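Long-range contacts in endo-beta-1,4-glucanase (Bacillus licheniformis, PDB 2JEN), which hydrolyses beta-1,4-glucosidic bonds in the backbone of xyloglucan, a plant cell-wall polysaccharide, as a family 12 glycoside hydrolase: residues A[44-49]-A[90-95]; A[113-118]-A[214-219]. The protein carries 1 engineered substitution. All coordinates share one frame; numbering follows the deposited sequence. Where two conformers were deposited one is given.

Contact 1: A[44-49]-A[90-95]; sequences KKYYIF and PSIVSG. With SO4 (sulfate ion), chain H.
Ser91 O accepts the amide hydrogen of Phe49 N at 2.8 Å, and Ile48 CA brings a C-H to the same oxygen at 3.3 Å. The next hydrogen-bonded pair, Tyr47 with Val93, is tied in both directions: Val93 N gives to Tyr47 O at 2.9 Å, and Tyr47 N gives to Val93 O. Strands 46-49 and 91-95 thus run antiparallel, Ile48 facing Ile92 in the non-hydrogen-bonded position between them. They belong to a sheet of the beta-sandwich that characterises glycoside hydrolase family 12, and each sends alternate side chains to the sheet's two faces. On one face Ile48 and Ile92 reach strand 72-79 of the partner sheet. The Tyr46 ring on this side meets Ser94 CB at its edge, while its OH is hydrogen-bonded to Asp257. Where the strand begins, Lys45 and Tyr46 together stand opposite the single residue Phe41 of strand 38-41, a classic beta bulge. On the other face the side chains of Tyr47 and Val93 run alongside each other in the same direction. Tyr47 CG sits in the crowded position between backbone N and carbonyl carbon (chi1 53°), and Val93 CB lies over one face of the ring in a CH-pi contact, 3.9 Å from its centroid. Val93 CG1 reaches farther out, 3.6 Å from Tyr47 OH. Tyr47 OH lies 2.8 Å from a water O in a hydrogen bond, and that water donates to Gly95 O. An alanine in place of Tyr47 would probably leave Val93 CB without its aromatic cover and the water without its hydroxyl partner. Phe49, on the same face, meets the edge of the Tyr47 ring with its CG, and its side chain comes within about 4 Å of a bound xylose unit.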
# COMPACT_ATOMS: atom_id res chain seq x y z
N LYS A 44 -21.84 19.65 6.10
CA LYS A 44 -21.61 19.70 4.66
C LYS A 44 -21.44 21.13 4.11
O LYS A 44 -21.52 21.32 2.91
CB LYS A 44 -22.61 18.91 3.84
CG LYS A 44 -22.70 17.44 4.17
CD LYS A 44 -23.63 16.67 3.27
CE LYS A 44 -23.10 16.43 1.87
NZ LYS A 44 -24.03 15.64 0.99
N LYS A 45 -21.10 22.08 4.96
CA LYS A 45 -20.75 23.44 4.49
C LYS A 45 -19.41 23.42 3.75
O LYS A 45 -19.19 24.22 2.85
CB LYS A 45 -20.64 24.39 5.68
CG LYS A 45 -20.45 25.86 5.31
CD LYS A 45 -20.27 26.70 6.57
CE LYS A 45 -19.85 28.13 6.20
NZ LYS A 45 -19.61 29.01 7.38
N TYR A 46 -18.55 22.51 4.14
CA TYR A 46 -17.22 22.38 3.53
C TYR A 46 -16.97 20.96 3.14
O TYR A 46 -17.55 20.03 3.69
CB TYR A 46 -16.13 22.77 4.53
CG TYR A 46 -16.33 24.08 5.28
CD1 TYR A 46 -16.48 25.29 4.61
CD2 TYR A 46 -16.33 24.10 6.65
CE1 TYR A 46 -16.61 26.48 5.33
CE2 TYR A 46 -16.48 25.26 7.36
CZ TYR A 46 -16.61 26.45 6.70
OH TYR A 46 -16.75 27.63 7.42
N TYR A 47 -16.01 20.78 2.24
CA TYR A 47 -15.38 19.44 2.10
C TYR A 47 -13.93 19.58 1.80
O TYR A 47 -13.50 20.51 1.12
CB TYR A 47 -16.07 18.57 1.04
CG TYR A 47 -16.23 19.18 -0.35
CD1 TYR A 47 -17.33 19.95 -0.66
CD2 TYR A 47 -15.29 18.95 -1.36
CE1 TYR A 47 -17.49 20.47 -1.94
CE2 TYR A 47 -15.48 19.47 -2.64
CZ TYR A 47 -16.56 20.25 -2.91
OH TYR A 47 -16.76 20.72 -4.19
N ILE A 48 -13.16 18.66 2.33
CA ILE A 48 -11.79 18.46 1.91
C ILE A 48 -11.88 17.68 0.60
O ILE A 48 -12.63 16.71 0.49
CB ILE A 48 -10.92 17.71 2.96
CG1 ILE A 48 -11.17 18.23 4.39
CG2 ILE A 48 -9.47 17.79 2.58
CD1 ILE A 48 -10.43 17.47 5.48
N PHE A 49 -11.10 18.10 -0.36
CA PHE A 49 -11.19 17.60 -1.73
C PHE A 49 -9.83 17.11 -2.24
O PHE A 49 -8.85 17.86 -2.24
CB PHE A 49 -11.68 18.76 -2.62
CG PHE A 49 -11.99 18.41 -4.06
CD1 PHE A 49 -12.56 17.20 -4.42
CD2 PHE A 49 -11.78 19.35 -5.04
CE1 PHE A 49 -12.87 16.93 -5.75
CE2 PHE A 49 -12.06 19.05 -6.36
CZ PHE A 49 -12.61 17.86 -6.71
N PRO A 90 -4.89 19.75 -3.46
CA PRO A 90 -5.66 19.30 -2.30
C PRO A 90 -6.07 20.54 -1.50
O PRO A 90 -5.27 21.47 -1.34
CB PRO A 90 -4.66 18.42 -1.52
CG PRO A 90 -3.28 18.92 -1.98
CD PRO A 90 -3.50 19.29 -3.44
N SER A 91 -7.30 20.55 -1.03
CA SER A 91 -7.91 21.79 -0.59
C SER A 91 -9.17 21.54 0.19
O SER A 91 -9.75 20.45 0.15
CB SER A 91 -8.21 22.64 -1.82
OG SER A 91 -8.84 21.87 -2.83
N ILE A 92 -9.58 22.58 0.92
CA ILE A 92 -10.93 22.69 1.46
C ILE A 92 -11.73 23.59 0.54
O ILE A 92 -11.27 24.67 0.19
CB ILE A 92 -10.95 23.25 2.89
CG1 ILE A 92 -10.07 22.41 3.80
CG2 ILE A 92 -12.39 23.34 3.39
CD1 ILE A 92 -9.80 23.09 5.19
N VAL A 93 -12.96 23.18 0.22
CA VAL A 93 -13.89 23.92 -0.65
C VAL A 93 -15.03 24.40 0.20
O VAL A 93 -15.70 23.59 0.86
CB VAL A 93 -14.40 23.05 -1.83
CG1 VAL A 93 -15.48 23.75 -2.65
CG2 VAL A 93 -13.24 22.63 -2.70
N SER A 94 -15.38 25.68 0.09
CA SER A 94 -16.70 26.21 0.41
C SER A 94 -17.35 26.80 -0.81
O SER A 94 -16.73 27.61 -1.48
CB SER A 94 -16.55 27.28 1.49
OG SER A 94 -17.84 27.62 1.97
N GLY A 95 -18.58 26.42 -1.10
CA GLY A 95 -19.28 26.89 -2.27
C GLY A 95 -19.24 25.92 -3.40
O GLY A 95 -19.50 24.72 -3.23
S SO4 H . -26.78 14.34 3.30
O1 SO4 H . -27.90 13.38 3.32
O2 SO4 H . -26.06 14.24 2.02
O3 SO4 H . -27.36 15.68 3.40
O4 SO4 H . -25.81 14.15 4.33
O HOH W 1 -19.07 22.25 -4.36

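Contact 2: A[113-118]-A[214-219]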
# COMPACT_ATOMS: atom_id res chain seq x y z
N SER A 113 -21.71 43.39 -5.67
CA SER A 113 -22.45 44.64 -5.42
C SER A 113 -23.30 44.60 -4.14
O SER A 113 -23.74 45.65 -3.65
CB SER A 113 -23.32 44.99 -6.61
OG SER A 113 -24.21 43.95 -6.93
N ASP A 114 -23.52 43.41 -3.57
CA ASP A 114 -24.17 43.31 -2.26
C ASP A 114 -23.24 43.60 -1.11
O ASP A 114 -23.69 43.78 0.01
CB ASP A 114 -24.88 41.97 -2.13
CG ASP A 114 -26.10 41.89 -3.03
OD1 ASP A 114 -26.70 42.97 -3.30
OD2 ASP A 114 -26.48 40.80 -3.45
N GLN A 115 -21.93 43.66 -1.39
CA GLN A 115 -20.90 44.14 -0.46
C GLN A 115 -20.89 43.37 0.84
O GLN A 115 -20.59 43.92 1.89
CB GLN A 115 -21.01 45.67 -0.19
CG GLN A 115 -20.50 46.55 -1.35
CD GLN A 115 -18.99 46.49 -1.55
OE1 GLN A 115 -18.20 46.77 -0.64
NE2 GLN A 115 -18.59 46.17 -2.76
N LYS A 116 -21.10 42.05 0.79
CA LYS A 116 -20.96 41.24 2.00
C LYS A 116 -19.51 41.06 2.40
O LYS A 116 -18.60 41.01 1.55
CB LYS A 116 -21.63 39.88 1.84
CG LYS A 116 -23.07 40.02 1.46
CD LYS A 116 -23.97 38.94 2.04
CE LYS A 116 -25.37 39.49 2.19
NZ LYS A 116 -25.71 40.44 1.07
N ASN A 117 -19.28 40.99 3.70
CA ASN A 117 -17.98 40.61 4.22
C ASN A 117 -17.86 39.11 3.96
O ASN A 117 -18.82 38.38 4.12
CB ASN A 117 -17.89 40.94 5.70
CG ASN A 117 -17.96 42.41 5.92
OD1 ASN A 117 -17.17 43.13 5.35
ND2 ASN A 117 -18.98 42.87 6.67
N ILE A 118 -16.68 38.68 3.55
CA ILE A 118 -16.40 37.25 3.36
C ILE A 118 -15.17 36.98 4.23
O ILE A 118 -14.02 37.18 3.83
CB ILE A 118 -16.15 36.89 1.91
CG1 ILE A 118 -17.33 37.31 1.03
CG2 ILE A 118 -15.86 35.39 1.81
CD1 ILE A 118 -17.10 37.09 -0.43
N ASN A 214 -10.54 39.39 5.01
CA ASN A 214 -11.85 39.64 4.45
C ASN A 214 -11.68 39.71 2.94
O ASN A 214 -10.99 40.60 2.42
CB ASN A 214 -12.41 40.97 4.96
CG ASN A 214 -13.80 41.24 4.51
OD1 ASN A 214 -14.38 40.57 3.66
ND2 ASN A 214 -14.39 42.32 5.06
N ILE A 215 -12.24 38.73 2.24
CA ILE A 215 -12.07 38.68 0.77
C ILE A 215 -12.56 39.98 0.11
O ILE A 215 -12.04 40.40 -0.93
CB ILE A 215 -12.74 37.43 0.17
CG1 ILE A 215 -12.18 36.15 0.77
CG2 ILE A 215 -12.61 37.40 -1.35
CD1 ILE A 215 -10.72 36.09 0.84
N ARG A 216 -13.53 40.63 0.74
CA ARG A 216 -14.04 41.89 0.20
C ARG A 216 -12.96 42.95 0.10
O ARG A 216 -13.03 43.83 -0.78
CB ARG A 216 -15.20 42.38 1.06
CG ARG A 216 -15.98 43.55 0.42
CD ARG A 216 -17.09 44.04 1.32
NE ARG A 216 -16.51 44.82 2.38
CZ ARG A 216 -17.20 45.44 3.33
NH1 ARG A 216 -18.51 45.32 3.40
NH2 ARG A 216 -16.56 46.13 4.25
N ASP A 217 -11.97 42.93 0.98
CA ASP A 217 -10.87 43.89 0.86
C ASP A 217 -10.13 43.69 -0.47
O ASP A 217 -9.63 44.66 -1.08
CB ASP A 217 -9.87 43.72 1.99
CG ASP A 217 -10.42 44.02 3.38
OD1 ASP A 217 -11.48 44.66 3.48
OD2 ASP A 217 -9.70 43.69 4.36
N PHE A 218 -9.97 42.44 -0.89
CA PHE A 218 -9.24 42.11 -2.11
C PHE A 218 -10.09 42.39 -3.35
O PHE A 218 -9.60 42.97 -4.34
CB PHE A 218 -8.78 40.64 -2.05
CG PHE A 218 -7.79 40.40 -0.97
CD1 PHE A 218 -8.20 40.22 0.34
CD2 PHE A 218 -6.41 40.42 -1.24
CE1 PHE A 218 -7.27 40.07 1.37
CE2 PHE A 218 -5.51 40.26 -0.25
CZ PHE A 218 -5.94 40.06 1.08
N THR A 219 -11.37 42.03 -3.34
CA THR A 219 -12.22 42.32 -4.48
C THR A 219 -12.45 43.85 -4.62
O THR A 219 -12.52 44.33 -5.74
CB THR A 219 -13.56 41.55 -4.42
OG1 THR A 219 -14.27 41.86 -3.20
CG2 THR A 219 -13.30 40.04 -4.50
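The N-cap of helix 215-225, the helix packed against the family 12 beta-sandwich, is formed by Asn214, whose side chain also grips Ile118 at the start of strand 118-128. Asn214 CG stands anti to the backbone N (chi1 -175°), and OD1 takes two amide hydrogens: Arg216 N in the capping bond and Ile118 N from the facing segment, each at 3.0 Å. The two donors lie above opposite faces of the amide plane, so the side chain serves the first turn of the helix and the neighbouring strand at once. A backbone bond also crosses the contact, Ile215 N giving to Ile118 O at 2.8 Å. Strand 210-214 pairs with strand 118-128, and the helix follows directly from the end of that pairing. Next to these bonds Ile118 and Ile215 meet CB to CB at 3.9 Å; Ile215 goes on to touch Ile158, and Ile118 touches Thr110 and Val258. One residue earlier, Asn117 and Asn214 cross obliquely, their amide planes 66° apart, and Asn214 ND2 donates to Asn117 OD1 at 2.9 Å. That oxygen is shared with Arg216. The arginine chain runs past Lys116 O, 3.4 Å from Arg216 CD, then turns at CD (chi3 76°), carrying NE out of line, and presents the guanidinium to the 113-118 segment in two ways. At its edge, NH1 donates to Gln115 O, which lies almost exactly in the guanidinium plane. Over one face, Asn117 OD1 stands above the centre of the group; none of the arginine's N-H groups is well aimed at it, but the positive charge would probably attract and polarise the carbonyl. The closest guanidinium atom to this oxygen is CZ, with Arg216 CZ and Asn117 OD1 3.1 Å apart.

Contact 1 is buried in the body of the sandwich, whereas contact 2 lies farther from the chain's centre and is only partly buried; their centres are 20 Å apart and they do not touch. Both involve beta strands, but differently: 44-49 with 90-95 joins two strands of one sheet, while 113-118 with 214-219 joins the N-terminal end of helix 215-225 to a loop and the start of strand 118-128 in the other sheet. The first therefore rests on regular backbone ladder bonds with aromatic and aliphatic packing, the second mainly on side-chain amides and a guanidinium, with one backbone bond and one isoleucine pair. Contact 1 alone comes near bound sugar, through Phe49.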